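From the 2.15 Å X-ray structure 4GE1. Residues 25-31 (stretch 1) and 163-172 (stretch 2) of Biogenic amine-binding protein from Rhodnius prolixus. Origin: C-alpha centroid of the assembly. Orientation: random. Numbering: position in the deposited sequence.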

# COMPACT_ATOMS: atom_id res chain seq x y z
N TYR A 25 -4.36 0.46 7.13
CA TYR A 25 -3.36 1.32 7.71
C TYR A 25 -1.99 0.67 7.54
O TYR A 25 -1.83 -0.53 7.76
CB TYR A 25 -3.62 1.53 9.20
CG TYR A 25 -4.90 2.27 9.50
CD1 TYR A 25 -6.09 1.58 9.72
CD2 TYR A 25 -4.93 3.66 9.57
CE1 TYR A 25 -7.27 2.26 9.99
CE2 TYR A 25 -6.10 4.34 9.85
CZ TYR A 25 -7.27 3.63 10.05
OH TYR A 25 -8.44 4.30 10.33
N ILE A 26 -1.01 1.46 7.12
CA ILE A 26 0.36 0.98 7.01
C ILE A 26 1.07 1.18 8.34
O ILE A 26 1.37 2.30 8.74
CB ILE A 26 1.12 1.68 5.87
CG1 ILE A 26 0.31 1.55 4.58
CG2 ILE A 26 2.50 1.06 5.70
CD1 ILE A 26 1.09 1.86 3.33
N THR A 27 1.31 0.07 9.04
CA THR A 27 1.80 0.14 10.41
C THR A 27 3.33 0.07 10.51
O THR A 27 3.93 0.71 11.38
CB THR A 27 1.18 -0.97 11.27
OG1 THR A 27 1.40 -2.24 10.64
CG2 THR A 27 -0.32 -0.74 11.42
N HIS A 28 3.95 -0.72 9.64
CA HIS A 28 5.39 -0.93 9.66
C HIS A 28 5.87 -1.03 8.23
O HIS A 28 5.14 -1.51 7.36
CB HIS A 28 5.74 -2.25 10.35
CG HIS A 28 5.25 -2.35 11.76
ND1 HIS A 28 3.92 -2.51 12.08
CD2 HIS A 28 5.92 -2.35 12.94
CE1 HIS A 28 3.79 -2.59 13.39
NE2 HIS A 28 4.99 -2.49 13.93
N TYR A 29 7.11 -0.61 7.98
CA TYR A 29 7.64 -0.71 6.62
C TYR A 29 9.12 -0.40 6.47
O TYR A 29 9.69 0.41 7.21
CB TYR A 29 6.83 0.17 5.67
CG TYR A 29 6.93 1.65 5.91
CD1 TYR A 29 7.96 2.41 5.37
CD2 TYR A 29 5.97 2.32 6.67
CE1 TYR A 29 8.03 3.78 5.57
CE2 TYR A 29 6.02 3.69 6.87
CZ TYR A 29 7.05 4.42 6.33
OH TYR A 29 7.10 5.79 6.55
N LYS A 30 9.73 -1.06 5.49
CA LYS A 30 11.08 -0.74 5.07
C LYS A 30 11.02 -0.17 3.67
O LYS A 30 10.52 -0.81 2.74
CB LYS A 30 11.97 -1.97 5.07
CG LYS A 30 13.34 -1.72 4.44
CD LYS A 30 14.24 -2.94 4.55
CE LYS A 30 15.62 -2.68 3.95
NZ LYS A 30 16.32 -3.96 3.70
N LEU A 31 11.51 1.05 3.53
CA LEU A 31 11.62 1.72 2.24
C LEU A 31 13.08 1.79 1.80
O LEU A 31 13.88 2.50 2.41
CB LEU A 31 11.06 3.12 2.36
CG LEU A 31 11.28 4.02 1.15
CD1 LEU A 31 10.54 3.44 -0.04
CD2 LEU A 31 10.80 5.43 1.47
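Stretch 2, residues 163-172: KLSGLFDATT

Stretch 2 runs antiparallel to the strand 25-31, after a 3-10 turn at 164-166 whose end is marked by L167 N donating to L164 O (2.8 Å). Only a short strand, F168 and D169, pairs with stretch 1. Y29 and F168 form the hydrogen-bonded pair, Y29 N to F168 O and F168 N to Y29 O, both 3.0 Å; H28 and D169 form the non-hydrogen-bonded pair, CA to CA 4.6 Å. There H28 CA also approaches F168 O at 3.2 Å, a CA-H...O contact. Beyond it A170 N donates to T27 O (2.8 Å), with CB of A170 pointing toward stretch 1.

H28 and D169 share one face of the sheet. H28 is m at chi1 with chi2 of 72°, and its ND1 is hydrogen-bonded to OG1 of T27 (2.9 Å), itself p. One face of the imidazole is covered by L164, a t,p rotamer whose CD1 lies 3.7 Å from the H28 ring centroid, 20° off the normal, so the end of the L164 side chain, rather than the turn itself, reaches the imidazole. L167, m,t, points toward stretch 1 and packs CD1 on H28 CB and CD2 on K30 CB, both 3.8 Å; the all-t chain of K30 then leads away. D169 is t, and its OD1 accepts from T171 N (2.9 Å) and T171 OG1 (2.8 Å), which ties the carboxylate to T171 in its own stretch. H28 NE2 lies 3.4 Å from D169 OD1, but the angle is too poor for a hydrogen bond.

Y29 and F168 occupy the other face. Y29 is p and F168 t, and the edge of the F168 ring meets the face of the Y29 ring in an offset edge-to-face pair, centroids 5.5 Å apart and planes at 76°, with F168 CD2 3.8 Å from Y29 CZ. A170 CB adds a looser contact to Y29 CE2 at 4.3 Å.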

# COMPACT_ATOMS: atom_id res chain seq x y z
N LYS A 163 12.50 -9.05 9.64
CA LYS A 163 11.91 -9.17 10.96
C LYS A 163 11.22 -7.86 11.31
O LYS A 163 11.70 -6.78 10.95
CB LYS A 163 12.98 -9.50 12.00
CG LYS A 163 13.59 -10.89 11.82
CD LYS A 163 14.66 -11.19 12.86
CE LYS A 163 16.00 -10.57 12.50
NZ LYS A 163 17.11 -11.18 13.31
N LEU A 164 10.08 -7.96 11.99
CA LEU A 164 9.31 -6.77 12.34
C LEU A 164 10.20 -5.66 12.89
O LEU A 164 10.14 -4.52 12.42
CB LEU A 164 8.23 -7.13 13.36
CG LEU A 164 7.21 -6.01 13.61
CD1 LEU A 164 6.37 -5.76 12.36
CD2 LEU A 164 6.32 -6.38 14.79
N SER A 165 11.03 -5.99 13.88
CA SER A 165 11.94 -5.03 14.49
C SER A 165 12.94 -4.48 13.47
O SER A 165 13.66 -3.53 13.74
CB SER A 165 12.65 -5.63 15.71
OG SER A 165 13.49 -6.72 15.36
N GLY A 166 12.96 -5.09 12.29
CA GLY A 166 13.77 -4.61 11.18
C GLY A 166 13.10 -3.55 10.31
O GLY A 166 13.72 -3.00 9.39
N LEU A 167 11.83 -3.24 10.58
CA LEU A 167 11.15 -2.19 9.84
C LEU A 167 10.99 -0.94 10.69
O LEU A 167 11.08 -1.00 11.92
CB LEU A 167 9.76 -2.66 9.36
CG LEU A 167 9.64 -4.07 8.79
CD1 LEU A 167 8.24 -4.28 8.25
CD2 LEU A 167 10.66 -4.31 7.71
N PHE A 168 10.77 0.19 10.04
CA PHE A 168 10.30 1.37 10.75
C PHE A 168 8.89 1.13 11.28
O PHE A 168 7.98 0.78 10.53
CB PHE A 168 10.32 2.61 9.86
CG PHE A 168 9.58 3.78 10.44
CD1 PHE A 168 10.03 4.39 11.61
CD2 PHE A 168 8.44 4.27 9.84
CE1 PHE A 168 9.34 5.47 12.16
CE2 PHE A 168 7.75 5.35 10.38
CZ PHE A 168 8.21 5.95 11.55
N ASP A 169 8.70 1.32 12.58
CA ASP A 169 7.40 1.15 13.23
C ASP A 169 6.66 2.48 13.23
O ASP A 169 6.93 3.35 14.06
CB ASP A 169 7.60 0.62 14.65
CG ASP A 169 6.31 0.55 15.45
OD1 ASP A 169 5.21 0.74 14.88
OD2 ASP A 169 6.40 0.29 16.67
N ALA A 170 5.73 2.62 12.30
CA ALA A 170 5.01 3.88 12.12
C ALA A 170 4.11 4.18 13.30
O ALA A 170 3.72 5.33 13.52
CB ALA A 170 4.22 3.87 10.82
N THR A 171 3.79 3.15 14.08
CA THR A 171 2.99 3.33 15.29
C THR A 171 3.81 3.99 16.41
O THR A 171 3.35 4.09 17.55
CB THR A 171 2.36 2.00 15.80
OG1 THR A 171 3.24 1.36 16.74
CG2 THR A 171 2.04 1.04 14.64
N THR A 172 5.02 4.44 16.08
CA THR A 172 5.81 5.25 17.01
C THR A 172 5.46 6.72 16.83
O THR A 172 5.51 7.50 17.78
CB THR A 172 7.32 5.07 16.83
OG1 THR A 172 7.70 5.40 15.49
CG2 THR A 172 7.73 3.64 17.14